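Local coordinates for DisA protein (Sorangium cellulosum, PDB 6CCA) that probably transfers methyl groups from S-adenosylmethionine to carbon on a polyketide assembly line, building the gem-dimethyl unit of disorazol, at residues 69-74 against 160-165; 144-149 against 153-158; 203-208 against 331-336; 229-234 against 282-287; 244-249 against 253-258. All blocks are in the same frame, centred on the assembly; numbering follows the deposited sequence.

Interaction 1. Residues 69-74 against 160-165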
# COMPACT_ATOMS: atom_id res chain seq x y z
N LEU A 69 -12.47 9.37 -14.80
CA LEU A 69 -12.70 8.12 -15.44
C LEU A 69 -13.75 8.24 -16.56
O LEU A 69 -13.56 7.71 -17.65
CB LEU A 69 -13.11 7.07 -14.41
CG LEU A 69 -13.42 5.71 -14.99
CD1 LEU A 69 -12.29 5.11 -15.79
CD2 LEU A 69 -13.82 4.74 -13.86
N LEU A 70 -14.84 8.91 -16.30
CA LEU A 70 -15.82 9.12 -17.38
C LEU A 70 -15.15 9.80 -18.59
O LEU A 70 -15.32 9.37 -19.77
CB LEU A 70 -16.98 9.93 -16.91
CG LEU A 70 -18.09 10.19 -17.96
CD1 LEU A 70 -18.63 8.94 -18.64
CD2 LEU A 70 -19.25 11.00 -17.32
N CYS A 71 -14.35 10.83 -18.30
CA CYS A 71 -13.58 11.54 -19.32
C CYS A 71 -12.66 10.61 -20.09
O CYS A 71 -12.61 10.70 -21.33
CB CYS A 71 -12.85 12.73 -18.73
SG CYS A 71 -12.31 13.91 -20.01
N ILE A 72 -11.99 9.65 -19.43
CA ILE A 72 -11.12 8.72 -20.14
C ILE A 72 -11.92 7.88 -21.18
O ILE A 72 -11.56 7.77 -22.37
CB ILE A 72 -10.44 7.76 -19.13
CG1 ILE A 72 -9.38 8.55 -18.36
CG2 ILE A 72 -9.86 6.53 -19.85
CD1 ILE A 72 -8.90 7.90 -17.09
N PHE A 73 -13.02 7.31 -20.75
CA PHE A 73 -13.91 6.64 -21.74
C PHE A 73 -14.35 7.55 -22.90
O PHE A 73 -14.33 7.12 -24.09
CB PHE A 73 -15.11 6.02 -21.03
CG PHE A 73 -14.80 4.73 -20.32
CD1 PHE A 73 -14.78 3.52 -21.02
CD2 PHE A 73 -14.57 4.72 -18.98
CE1 PHE A 73 -14.51 2.32 -20.38
CE2 PHE A 73 -14.31 3.53 -18.31
CZ PHE A 73 -14.30 2.32 -18.99
N GLN A 74 -14.76 8.79 -22.60
CA GLN A 74 -15.21 9.71 -23.63
C GLN A 74 -14.10 10.00 -24.60
O GLN A 74 -14.33 9.99 -25.84
CB GLN A 74 -15.72 11.01 -23.06
CG GLN A 74 -16.95 10.78 -22.22
CD GLN A 74 -17.54 12.00 -21.65
OE1 GLN A 74 -16.88 13.05 -21.47
NE2 GLN A 74 -18.83 11.91 -21.32
N ALA A 160 -1.26 12.69 -14.85
CA ALA A 160 -0.26 12.08 -15.72
C ALA A 160 -0.79 10.77 -16.33
O ALA A 160 -0.57 10.47 -17.50
CB ALA A 160 1.07 11.86 -14.97
N CYS A 161 -1.49 9.99 -15.54
CA CYS A 161 -2.05 8.73 -16.04
C CYS A 161 -3.16 9.07 -17.05
O CYS A 161 -3.24 8.48 -18.11
CB CYS A 161 -2.66 7.92 -14.91
SG CYS A 161 -1.39 7.17 -13.83
N TYR A 162 -4.03 10.03 -16.67
CA TYR A 162 -5.15 10.49 -17.54
C TYR A 162 -4.68 10.79 -18.96
O TYR A 162 -5.24 10.31 -20.00
CB TYR A 162 -5.86 11.70 -16.93
CG TYR A 162 -6.68 12.40 -18.00
CD1 TYR A 162 -7.87 11.88 -18.41
CD2 TYR A 162 -6.26 13.56 -18.59
CE1 TYR A 162 -8.61 12.46 -19.42
CE2 TYR A 162 -6.96 14.15 -19.63
CZ TYR A 162 -8.15 13.60 -20.04
OH TYR A 162 -8.88 14.14 -21.09
N ARG A 163 -3.61 11.56 -19.02
CA ARG A 163 -3.10 11.95 -20.34
C ARG A 163 -2.71 10.80 -21.22
O ARG A 163 -2.73 10.95 -22.47
CB ARG A 163 -1.98 12.98 -20.21
CG ARG A 163 -2.41 14.30 -19.59
CD ARG A 163 -1.27 15.33 -19.53
NE ARG A 163 -1.06 15.90 -20.86
CZ ARG A 163 0.06 15.85 -21.53
NH1 ARG A 163 1.13 15.31 -21.00
NH2 ARG A 163 0.13 16.46 -22.76
N ARG A 164 -2.32 9.66 -20.66
CA ARG A 164 -1.92 8.55 -21.46
C ARG A 164 -2.81 7.39 -21.33
O ARG A 164 -2.44 6.23 -21.73
CB ARG A 164 -0.50 8.11 -21.02
CG ARG A 164 0.49 9.24 -21.03
CD ARG A 164 0.85 9.63 -22.42
NE ARG A 164 1.40 8.52 -23.22
CZ ARG A 164 2.65 8.07 -23.15
NH1 ARG A 164 3.53 8.55 -22.28
NH2 ARG A 164 3.04 7.12 -23.98
N TYR A 165 -3.98 7.58 -20.70
CA TYR A 165 -4.80 6.41 -20.28
C TYR A 165 -5.25 5.47 -21.42
O TYR A 165 -5.17 4.26 -21.30
CB TYR A 165 -6.03 6.82 -19.40
CG TYR A 165 -6.18 5.89 -18.18
CD1 TYR A 165 -6.92 4.69 -18.26
CD2 TYR A 165 -5.55 6.20 -16.96
CE1 TYR A 165 -7.02 3.87 -17.18
CE2 TYR A 165 -5.65 5.36 -15.84
CZ TYR A 165 -6.40 4.21 -15.95
OH TYR A 165 -6.49 3.35 -14.87
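Ile72 carries the apolar part of this contact, set between two tyrosines of the 160-165 segment. Its CD1 lies over one face of the Tyr165 ring, 3.9 Å from the ring centroid and 24° off the normal, which meets the geometry of a CH-pi contact. The methyl is displaced toward the rim, and its nearest ring atom is Tyr165 CG at 3.6 Å from Ile72 CD1. Ile72 CG2 reaches Tyr165 CD1 at 3.8 Å. Tyr162 is met differently: Ile72 CG1 sits at the edge of that ring, near its plane, 3.7 Å from Tyr162 CD1.

The sulfur contact is made by Cys71. With SG anti to the backbone N (chi1 -162°), the thiol reaches the phenol end of Tyr162, and Cys71 SG lies 3.6 Å from Tyr162 OH. Cys71 SG is oblique to the Tyr162 ring, 5.1 Å from its centroid, a Cys sulfur-aromatic contact.

No hydrogen bond joins the two segments, and the tyrosine hydroxyls find partners elsewhere. Tyr165 OH bonds to the backbone O of Leu346, while Tyr162 OH bonds to Lys135 NZ and more weakly to Asp75 OD2. Tyr162 also stacks on Trp159. This is buried helix-to-helix packing, where helix 55-75 meets the C-terminal end of helix 152-163 and the first residue of helix 165-169.

Interaction 2. Residues 144-149 against 153-158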
# COMPACT_ATOMS: atom_id res chain seq x y z
N GLN A 144 -8.10 23.10 -9.61
CA GLN A 144 -8.63 23.44 -8.27
C GLN A 144 -8.08 22.51 -7.19
O GLN A 144 -7.65 22.93 -6.14
CB GLN A 144 -10.13 23.35 -8.30
CG GLN A 144 -10.78 24.37 -9.20
CD GLN A 144 -12.26 24.25 -9.32
OE1 GLN A 144 -12.87 23.22 -9.06
NE2 GLN A 144 -12.89 25.34 -9.80
N LEU A 145 -8.06 21.19 -7.49
CA LEU A 145 -7.65 20.22 -6.49
C LEU A 145 -6.17 20.22 -6.32
O LEU A 145 -5.70 19.95 -5.23
CB LEU A 145 -8.24 18.86 -6.77
CG LEU A 145 -9.75 18.75 -6.70
CD1 LEU A 145 -10.19 17.29 -6.95
CD2 LEU A 145 -10.28 19.20 -5.33
N ALA A 146 -5.42 20.62 -7.37
CA ALA A 146 -3.97 20.70 -7.30
C ALA A 146 -3.53 21.79 -6.30
O ALA A 146 -2.40 21.74 -5.88
CB ALA A 146 -3.27 20.93 -8.69
N ASP A 147 -4.41 22.74 -5.98
CA ASP A 147 -4.15 23.82 -5.06
C ASP A 147 -4.37 23.38 -3.59
O ASP A 147 -4.30 24.21 -2.68
CB ASP A 147 -5.08 24.97 -5.40
CG ASP A 147 -4.64 26.28 -4.78
OD1 ASP A 147 -3.46 26.60 -4.95
OD2 ASP A 147 -5.50 26.96 -4.13
N LEU A 148 -4.68 22.09 -3.36
CA LEU A 148 -4.74 21.53 -2.01
C LEU A 148 -3.53 20.66 -1.75
O LEU A 148 -3.38 19.54 -2.27
CB LEU A 148 -6.07 20.83 -1.83
CG LEU A 148 -7.28 21.75 -1.80
CD1 LEU A 148 -8.52 20.93 -2.16
CD2 LEU A 148 -7.44 22.36 -0.42
N PRO A 149 -2.60 21.15 -0.92
CA PRO A 149 -1.37 20.36 -0.79
C PRO A 149 -1.48 18.90 -0.40
O PRO A 149 -0.71 18.08 -0.86
CB PRO A 149 -0.51 21.18 0.21
CG PRO A 149 -0.99 22.60 -0.03
CD PRO A 149 -2.48 22.44 -0.22
N PRO A 153 -0.08 15.78 -4.83
CA PRO A 153 0.70 14.77 -5.58
C PRO A 153 -0.12 13.62 -6.13
O PRO A 153 0.24 13.06 -7.15
CB PRO A 153 1.69 14.24 -4.55
CG PRO A 153 1.09 14.64 -3.23
CD PRO A 153 0.38 15.90 -3.44
N TYR A 154 -1.27 13.36 -5.48
CA TYR A 154 -2.22 12.36 -5.98
C TYR A 154 -2.90 12.90 -7.26
O TYR A 154 -3.02 12.16 -8.25
CB TYR A 154 -3.27 12.04 -4.92
CG TYR A 154 -2.65 11.55 -3.60
CD1 TYR A 154 -2.16 12.46 -2.68
CD2 TYR A 154 -2.58 10.24 -3.30
CE1 TYR A 154 -1.54 12.08 -1.53
CE2 TYR A 154 -1.94 9.80 -2.13
CZ TYR A 154 -1.44 10.73 -1.23
OH TYR A 154 -0.81 10.42 -0.02
N VAL A 155 -3.28 14.16 -7.25
CA VAL A 155 -3.92 14.81 -8.40
C VAL A 155 -2.93 14.78 -9.59
O VAL A 155 -3.26 14.38 -10.71
CB VAL A 155 -4.35 16.24 -8.08
CG1 VAL A 155 -4.80 16.98 -9.32
CG2 VAL A 155 -5.48 16.22 -7.06
N ARG A 156 -1.70 15.18 -9.30
CA ARG A 156 -0.64 15.18 -10.29
C ARG A 156 -0.49 13.80 -10.94
O ARG A 156 -0.49 13.68 -12.16
CB ARG A 156 0.69 15.61 -9.66
CG ARG A 156 0.88 17.11 -9.58
CD ARG A 156 2.32 17.47 -9.25
NE ARG A 156 3.24 17.05 -10.31
CZ ARG A 156 4.15 16.10 -10.17
NH1 ARG A 156 4.26 15.45 -9.02
NH2 ARG A 156 4.94 15.78 -11.19
N LEU A 157 -0.35 12.77 -10.11
CA LEU A 157 -0.20 11.42 -10.63
C LEU A 157 -1.43 10.99 -11.50
O LEU A 157 -1.27 10.37 -12.52
CB LEU A 157 -0.03 10.44 -9.47
CG LEU A 157 0.04 8.98 -9.95
CD1 LEU A 157 1.17 8.83 -10.96
CD2 LEU A 157 0.26 7.98 -8.80
N LEU A 158 -2.65 11.23 -10.99
CA LEU A 158 -3.84 10.86 -11.77
C LEU A 158 -3.86 11.59 -13.10
O LEU A 158 -4.24 11.02 -14.11
CB LEU A 158 -5.10 11.21 -11.03
CG LEU A 158 -5.43 10.34 -9.85
CD1 LEU A 158 -6.74 10.78 -9.30
CD2 LEU A 158 -5.61 8.88 -10.31
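An apolar contact closes the turn between two consecutive helices, 135-146 and 152-163, forming a helix-loop-helix connection beside helix 55-75. Val155, one turn into the second helix, packs its two methyls against the C-terminal end of the first. Val155 CG2 approaches Leu145 CB at 3.8 Å, and Val155 CG1 lies 4.3 Å from Ala146 CB. The valine torsion (chi1 171°) accounts for this division, placing CG1 anti to the backbone N and CG2 beside it. The backbones are close here, with Ala146 CA and Val155 CA 6.0 Å apart.

Leu145 also touches Phe64 of helix 55-75, which continues the apolar surface beyond the pair. Leu158 meets Ser65 and Leu68 of that same helix. No hydrogen bond spans the two segments, although the first helix ends in backbone bonds such as Leu148 N to Leu145 O. Where the connection closes, the carbonyl oxygen of Pro149 lies against the pyrrolidine ring of Pro153, O to CD 3.5 Å.

Interaction 3. Residues 203-208 against 331-336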
# COMPACT_ATOMS: atom_id res chain seq x y z
N GLU A 203 5.57 8.18 10.06
CA GLU A 203 6.01 8.50 11.40
C GLU A 203 5.53 7.50 12.40
O GLU A 203 6.30 7.16 13.30
CB GLU A 203 5.66 9.94 11.81
CG GLU A 203 6.43 10.98 10.98
CD GLU A 203 7.96 10.99 11.21
OE1 GLU A 203 8.47 10.54 12.25
OE2 GLU A 203 8.66 11.41 10.27
N LEU A 204 4.31 6.95 12.20
CA LEU A 204 3.82 5.87 13.04
C LEU A 204 4.62 4.60 12.90
O LEU A 204 4.85 3.91 13.88
CB LEU A 204 2.32 5.54 12.81
CG LEU A 204 1.30 6.47 13.40
CD1 LEU A 204 -0.07 5.98 12.97
CD2 LEU A 204 1.46 6.45 14.94
N VAL A 205 5.13 4.29 11.72
CA VAL A 205 6.00 3.12 11.61
C VAL A 205 7.33 3.33 12.42
O VAL A 205 7.76 2.48 13.15
CB VAL A 205 6.36 2.81 10.16
CG1 VAL A 205 7.54 1.82 10.03
CG2 VAL A 205 5.14 2.38 9.35
N ILE A 206 7.94 4.49 12.25
CA ILE A 206 9.18 4.85 12.91
C ILE A 206 8.96 4.79 14.43
O ILE A 206 9.75 4.23 15.15
CB ILE A 206 9.68 6.24 12.50
CG1 ILE A 206 10.24 6.18 11.07
CG2 ILE A 206 10.85 6.72 13.39
CD1 ILE A 206 10.57 7.52 10.43
N LYS A 207 7.88 5.38 14.88
CA LYS A 207 7.56 5.36 16.31
C LYS A 207 7.46 3.94 16.82
O LYS A 207 7.93 3.61 17.94
CB LYS A 207 6.22 6.10 16.53
CG LYS A 207 5.76 6.20 18.00
CD LYS A 207 6.81 6.88 18.79
CE LYS A 207 6.32 7.46 20.12
NZ LYS A 207 7.55 7.67 20.97
N SER A 208 6.81 3.05 16.06
CA SER A 208 6.68 1.70 16.48
C SER A 208 8.03 1.07 16.68
O SER A 208 8.24 0.32 17.62
CB SER A 208 5.85 0.88 15.52
OG SER A 208 4.52 1.39 15.28
N TRP A 331 7.48 -8.73 16.24
CA TRP A 331 6.36 -7.94 15.65
C TRP A 331 6.37 -7.90 14.13
O TRP A 331 7.45 -7.81 13.50
CB TRP A 331 6.45 -6.50 16.13
CG TRP A 331 6.30 -6.23 17.60
CD1 TRP A 331 6.23 -7.13 18.61
CD2 TRP A 331 6.34 -4.95 18.19
NE1 TRP A 331 6.13 -6.45 19.82
CE2 TRP A 331 6.25 -5.11 19.58
CE3 TRP A 331 6.46 -3.65 17.66
CZ2 TRP A 331 6.22 -4.03 20.46
CZ3 TRP A 331 6.46 -2.55 18.53
CH2 TRP A 331 6.31 -2.75 19.95
N LEU A 332 5.17 -7.96 13.55
CA LEU A 332 4.94 -7.52 12.19
C LEU A 332 4.35 -6.11 12.23
O LEU A 332 3.41 -5.86 13.01
CB LEU A 332 3.98 -8.48 11.53
CG LEU A 332 3.50 -8.08 10.15
CD1 LEU A 332 4.68 -8.01 9.16
CD2 LEU A 332 2.47 -9.08 9.62
N VAL A 333 4.97 -5.19 11.51
CA VAL A 333 4.49 -3.81 11.44
C VAL A 333 4.10 -3.58 9.98
O VAL A 333 4.95 -3.70 9.03
CB VAL A 333 5.59 -2.84 11.85
CG1 VAL A 333 5.07 -1.41 11.68
CG2 VAL A 333 6.03 -3.15 13.28
N LEU A 334 2.82 -3.33 9.76
CA LEU A 334 2.30 -3.04 8.42
C LEU A 334 1.87 -1.58 8.29
O LEU A 334 1.23 -1.04 9.23
CB LEU A 334 1.08 -3.93 8.12
CG LEU A 334 1.22 -5.42 8.16
CD1 LEU A 334 -0.13 -6.14 8.05
CD2 LEU A 334 2.15 -5.87 7.04
N ASN A 335 2.20 -0.98 7.15
CA ASN A 335 1.57 0.24 6.70
C ASN A 335 0.85 -0.11 5.42
O ASN A 335 1.50 -0.56 4.43
CB ASN A 335 2.64 1.28 6.45
CG ASN A 335 2.08 2.62 5.99
OD1 ASN A 335 0.86 2.78 5.83
ND2 ASN A 335 2.96 3.62 5.89
N GLU A 336 -0.46 -0.02 5.44
CA GLU A 336 -1.30 -0.51 4.38
C GLU A 336 -2.46 0.44 4.03
O GLU A 336 -3.01 1.13 4.87
CB GLU A 336 -1.95 -1.89 4.73
CG GLU A 336 -1.02 -3.09 4.51
CD GLU A 336 -0.86 -3.41 3.02
OE1 GLU A 336 -1.79 -3.23 2.21
OE2 GLU A 336 0.21 -3.86 2.62
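In the methyltransferase fold, helices flank a central mostly parallel sheet, and here helix 196-216 lies along strand 330-337 of that sheet, running the opposite way. The two short segments make an angle of 173° between their N-to-C directions, with their axes 9.2 Å apart at closest approach. Val205 is the central helix residue and splits its methyls between two strand positions. Val205 CG1 faces Val333 CG1 at a loose 4.4 Å, whereas Val205 CG2 reaches Asn335 CB at 4.0 Å, the Val205 and Asn335 side chains crossing at about a right angle.

One turn later along the helix, the carbonyl oxygen of Ser208 approaches Trp331 CZ3 at 3.5 Å, oblique to the indole. The same indole meets Phe212 edge to face. The serine hydroxyl turns back into its own helix: Ser208 OG donates to Leu204 O over 2.9 Å, and Ser208 N reaches that oxygen from the opposite face of its carbonyl plane.

Asn335 offers its CB to the helix while its OD1 takes a hydrogen bond from Gln402 NE2 on strand 402-409. The helix therefore meets this strand by van der Waals contact, with no hydrogen bond between the two segments, while Ser208 OG and Asn335 OD1 find their partners in the helix and along the sheet.

Interaction 4. Residues 229-234 against 282-287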
# COMPACT_ATOMS: atom_id res chain seq x y z
N LEU A 229 13.82 -6.72 9.71
CA LEU A 229 13.73 -6.98 8.28
C LEU A 229 12.72 -6.05 7.66
O LEU A 229 11.60 -6.03 8.11
CB LEU A 229 13.32 -8.41 8.06
CG LEU A 229 12.83 -8.82 6.66
CD1 LEU A 229 14.04 -8.78 5.77
CD2 LEU A 229 12.23 -10.21 6.69
N GLU A 230 13.09 -5.32 6.61
CA GLU A 230 12.13 -4.67 5.79
C GLU A 230 11.94 -5.45 4.50
O GLU A 230 12.89 -5.71 3.77
CB GLU A 230 12.51 -3.24 5.44
CG GLU A 230 11.45 -2.56 4.61
CD GLU A 230 11.66 -1.05 4.40
OE1 GLU A 230 12.78 -0.53 4.68
OE2 GLU A 230 10.68 -0.44 3.86
N VAL A 231 10.69 -5.80 4.23
CA VAL A 231 10.36 -6.44 2.96
C VAL A 231 9.90 -5.45 1.95
O VAL A 231 9.27 -4.43 2.30
CB VAL A 231 9.32 -7.56 3.15
CG1 VAL A 231 9.94 -8.69 3.99
CG2 VAL A 231 8.11 -7.08 3.83
N GLY A 232 10.13 -5.73 0.67
CA GLY A 232 9.68 -4.76 -0.31
C GLY A 232 10.16 -3.34 -0.14
O GLY A 232 9.43 -2.41 -0.45
N ALA A 233 11.41 -3.15 0.26
CA ALA A 233 11.96 -1.80 0.44
C ALA A 233 12.04 -0.97 -0.86
O ALA A 233 12.18 0.27 -0.78
CB ALA A 233 13.32 -1.86 1.11
N GLY A 234 12.03 -1.65 -2.01
CA GLY A 234 11.88 -0.95 -3.31
C GLY A 234 13.10 -0.14 -3.48
O GLY A 234 14.18 -0.61 -3.18
N GLN A 282 19.92 -7.45 0.73
CA GLN A 282 19.78 -8.85 0.27
C GLN A 282 18.41 -9.03 -0.36
O GLN A 282 17.39 -8.64 0.25
CB GLN A 282 19.88 -9.78 1.51
CG GLN A 282 19.99 -11.28 1.25
CD GLN A 282 20.50 -12.08 2.48
OE1 GLN A 282 21.14 -11.54 3.38
NE2 GLN A 282 20.21 -13.37 2.50
N PRO A 283 18.34 -9.65 -1.54
CA PRO A 283 17.06 -9.91 -2.16
C PRO A 283 16.19 -10.90 -1.32
O PRO A 283 16.72 -11.77 -0.67
CB PRO A 283 17.41 -10.50 -3.51
CG PRO A 283 18.83 -10.29 -3.71
CD PRO A 283 19.51 -9.99 -2.41
N LEU A 284 14.91 -10.76 -1.42
CA LEU A 284 13.97 -11.68 -0.76
C LEU A 284 12.63 -11.65 -1.40
O LEU A 284 11.99 -10.59 -1.57
CB LEU A 284 13.74 -11.30 0.69
CG LEU A 284 12.75 -12.17 1.49
CD1 LEU A 284 13.07 -13.66 1.53
CD2 LEU A 284 12.84 -11.65 2.93
N ASP A 285 12.17 -12.86 -1.73
CA ASP A 285 10.89 -13.10 -2.32
C ASP A 285 10.15 -13.95 -1.30
O ASP A 285 10.58 -15.07 -1.05
CB ASP A 285 11.03 -13.90 -3.59
CG ASP A 285 9.67 -14.13 -4.29
OD1 ASP A 285 8.64 -13.89 -3.68
OD2 ASP A 285 9.65 -14.51 -5.46
N LEU A 286 9.12 -13.40 -0.64
CA LEU A 286 8.54 -14.11 0.53
C LEU A 286 7.74 -15.34 0.07
O LEU A 286 7.57 -16.30 0.86
CB LEU A 286 7.59 -13.22 1.34
CG LEU A 286 8.20 -12.23 2.30
CD1 LEU A 286 7.06 -11.35 2.85
CD2 LEU A 286 8.98 -12.91 3.43
N GLU A 287 7.25 -15.25 -1.17
CA GLU A 287 6.57 -16.34 -1.84
C GLU A 287 7.49 -17.51 -2.17
O GLU A 287 7.03 -18.52 -2.63
CB GLU A 287 5.86 -15.84 -3.10
CG GLU A 287 4.60 -14.96 -2.79
CD GLU A 287 3.79 -14.61 -4.03
OE1 GLU A 287 3.94 -13.55 -4.60
OE2 GLU A 287 2.97 -15.40 -4.48
O HOH W 1 11.56 -8.23 0.27
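Val231 meets both leucines of the 282-287 segment through a single methyl. Its CB points toward that segment, and the torsion (chi1 -66°) puts CG1 anti to the carbonyl carbon. Val231 CG1 lies 4.1 Å from Leu286 CD1 and 4.3 Å from Leu284 CD2, so it bridges the two leucine tips; the Val231 and Leu286 side chains cross at about a right angle. Two residues earlier on strand 226-231, Leu229 adds a second approach: its CD2 meets Leu284 CD2 at 4.1 Å. Leu286 continues onto Thr318, Ile322 and Leu325 of helix 315-325, which Leu229 also touches at Leu325.

The polar connection passes through water. One molecule accepts from Gly232 N at 2.9 Å and donates to Leu284 O at 3.0 Å, spanning two backbones that make no direct hydrogen bond. Gly232 and Gly234 both have positive phi, at the glycine-rich turn after strand 226-231. The run Leu-Glu-Val-Gly-Ala-Gly is consistent with the glycine-rich S-adenosylmethionine-binding motif of Rossmann-like methyltransferases. The 282-287 loop leaves the end of strand 279-281, in the region where relatives bind the adenine part of that cofactor. Methyl tips make the direct contact, while the one polar link depends on an ordered water rather than on direct backbone pairing.

Interaction 5. Residues 244-249 against 253-258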
# COMPACT_ATOMS: atom_id res chain seq x y z
N GLU A 244 17.58 6.88 9.23
CA GLU A 244 18.07 8.03 9.97
C GLU A 244 17.55 8.00 11.42
O GLU A 244 18.31 8.24 12.38
CB GLU A 244 17.69 9.33 9.29
CG GLU A 244 18.29 10.57 9.97
CD GLU A 244 19.85 10.57 10.00
OE1 GLU A 244 20.56 9.85 9.22
OE2 GLU A 244 20.41 11.26 10.85
N ALA A 245 16.27 7.68 11.60
CA ALA A 245 15.71 7.64 12.99
C ALA A 245 16.34 6.54 13.80
O ALA A 245 16.50 6.63 15.03
CB ALA A 245 14.19 7.44 12.96
N LEU A 246 16.72 5.45 13.15
CA LEU A 246 17.27 4.33 13.89
C LEU A 246 18.76 4.44 14.16
O LEU A 246 19.28 3.61 14.89
CB LEU A 246 16.95 3.03 13.17
CG LEU A 246 15.65 2.32 13.55
CD1 LEU A 246 14.45 3.21 13.62
CD2 LEU A 246 15.41 1.21 12.53
N SER A 247 19.44 5.38 13.51
CA SER A 247 20.89 5.27 13.35
C SER A 247 21.60 5.43 14.70
O SER A 247 22.67 4.89 14.86
CB SER A 247 21.46 6.27 12.33
OG SER A 247 21.10 7.57 12.72
N SER A 248 20.98 6.13 15.65
CA SER A 248 21.51 6.22 17.02
C SER A 248 21.52 4.90 17.77
O SER A 248 22.21 4.83 18.79
CB SER A 248 20.72 7.23 17.86
OG SER A 248 19.43 6.72 18.19
N HIS A 249 20.77 3.87 17.32
CA HIS A 249 20.86 2.54 17.89
C HIS A 249 21.79 1.64 17.17
O HIS A 249 21.78 0.43 17.40
CB HIS A 249 19.50 1.82 17.86
CG HIS A 249 18.53 2.35 18.85
ND1 HIS A 249 17.78 3.48 18.60
CD2 HIS A 249 18.24 1.97 20.11
CE1 HIS A 249 17.03 3.74 19.65
NE2 HIS A 249 17.28 2.83 20.58
N LEU A 253 21.91 -2.83 16.56
CA LEU A 253 20.94 -3.04 15.51
C LEU A 253 21.56 -3.67 14.27
O LEU A 253 22.67 -3.31 13.85
CB LEU A 253 20.29 -1.68 15.23
CG LEU A 253 19.34 -1.57 14.06
CD1 LEU A 253 18.09 -2.35 14.40
CD2 LEU A 253 19.03 -0.11 13.86
N GLU A 254 20.84 -4.63 13.68
CA GLU A 254 21.04 -5.00 12.28
C GLU A 254 19.72 -4.80 11.49
O GLU A 254 18.67 -5.30 11.91
CB GLU A 254 21.43 -6.43 12.12
CG GLU A 254 22.52 -6.96 12.98
CD GLU A 254 22.56 -8.46 12.82
OE1 GLU A 254 21.86 -9.22 13.59
OE2 GLU A 254 23.14 -8.80 11.78
N TYR A 255 19.78 -4.13 10.35
CA TYR A 255 18.63 -3.89 9.55
C TYR A 255 18.83 -4.52 8.15
O TYR A 255 19.83 -4.30 7.49
CB TYR A 255 18.42 -2.41 9.46
CG TYR A 255 17.14 -1.93 8.82
CD1 TYR A 255 16.95 -1.92 7.44
CD2 TYR A 255 16.12 -1.40 9.62
CE1 TYR A 255 15.77 -1.44 6.87
CE2 TYR A 255 14.93 -0.94 9.09
CZ TYR A 255 14.75 -0.94 7.71
OH TYR A 255 13.53 -0.45 7.21
N PHE A 256 17.91 -5.39 7.76
CA PHE A 256 17.94 -6.00 6.46
C PHE A 256 17.01 -5.26 5.49
O PHE A 256 15.76 -5.27 5.61
CB PHE A 256 17.55 -7.46 6.56
CG PHE A 256 18.67 -8.36 7.03
CD1 PHE A 256 19.11 -8.31 8.35
CD2 PHE A 256 19.30 -9.22 6.14
CE1 PHE A 256 20.18 -9.11 8.79
CE2 PHE A 256 20.35 -10.06 6.58
CZ PHE A 256 20.81 -9.95 7.87
N TYR A 257 17.64 -4.58 4.53
CA TYR A 257 16.98 -3.93 3.40
C TYR A 257 16.80 -4.96 2.27
O TYR A 257 17.79 -5.43 1.69
CB TYR A 257 17.87 -2.75 2.97
CG TYR A 257 17.36 -1.88 1.84
CD1 TYR A 257 17.13 -2.36 0.58
CD2 TYR A 257 17.14 -0.54 2.03
CE1 TYR A 257 16.68 -1.53 -0.45
CE2 TYR A 257 16.75 0.28 1.00
CZ TYR A 257 16.53 -0.23 -0.23
OH TYR A 257 16.09 0.65 -1.22
N THR A 258 15.56 -5.37 2.01
CA THR A 258 15.30 -6.45 1.08
C THR A 258 14.21 -6.08 0.14
O THR A 258 13.41 -5.16 0.43
CB THR A 258 14.92 -7.81 1.76
OG1 THR A 258 13.56 -7.80 2.14
CG2 THR A 258 15.79 -8.11 2.91
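Glu244 O is gripped twice by Ser247, across one turn at the end of helix 239-246. Ser247 OG donates to Glu244 O over 2.9 Å, and Ser247 N to the same Glu244 O at 3.3 Å, both approaching from the same face of the carbonyl plane. The hydroxyl stands 27° out of that plane. Both bonds lie around the turn in which Leu246 faces the strand.

Leu246 and Leu253 cross at about a right angle, with Leu246 CB 3.8 Å from Leu253 CD2. Leu253 has CG anti to its backbone N (chi1 173°), which carries CD2 toward the helix. Farther out, Leu246 CD2 touches Tyr255 CD2 at 4.0 Å, oblique to the ring and again with the side chains nearly perpendicular. At the turn, His249 O lies 3.4 Å from Leu253 CB.

Helix 239-246 here folds onto the following strand, 253-257, in the right-handed beta-alpha-beta crossover from strand 226-231 expected of a Rossmann-like methyltransferase. Leu246 and His249 also touch Leu210 of helix 196-216, so the two helices lie side by side on one face of the sheet. No hydrogen bond crosses between the two segments; Tyr255 OH instead bonds to Glu230 OE1 on the neighbouring strand. Apolar packing joins helix to strand, and the tyrosine's polar end ties that strand to the first strand of the unit.

The five contacts fall into two groups. Interactions 1 and 2 share helix 152-163 in the helical region, their centres 15 Å apart, and interaction 1 lies 35 Å from interaction 3 between centres. Interactions 3, 4 and 5 all reach the one mixed sheet of the methyltransferase fold, with centres 14 to 16 Å apart. Interactions 3 and 5 touch where Ile206 CG2 meets Ala245 CB at 3.4 Å. Interactions 4 and 5 join through a probable hydrogen bond, Glu230 O to Thr258 OG1 at 2.7 Å, and through packing of Leu229 CD1 on Thr258 CG2 at 3.4 Å, next to the glycine turn that probably faces the cofactor.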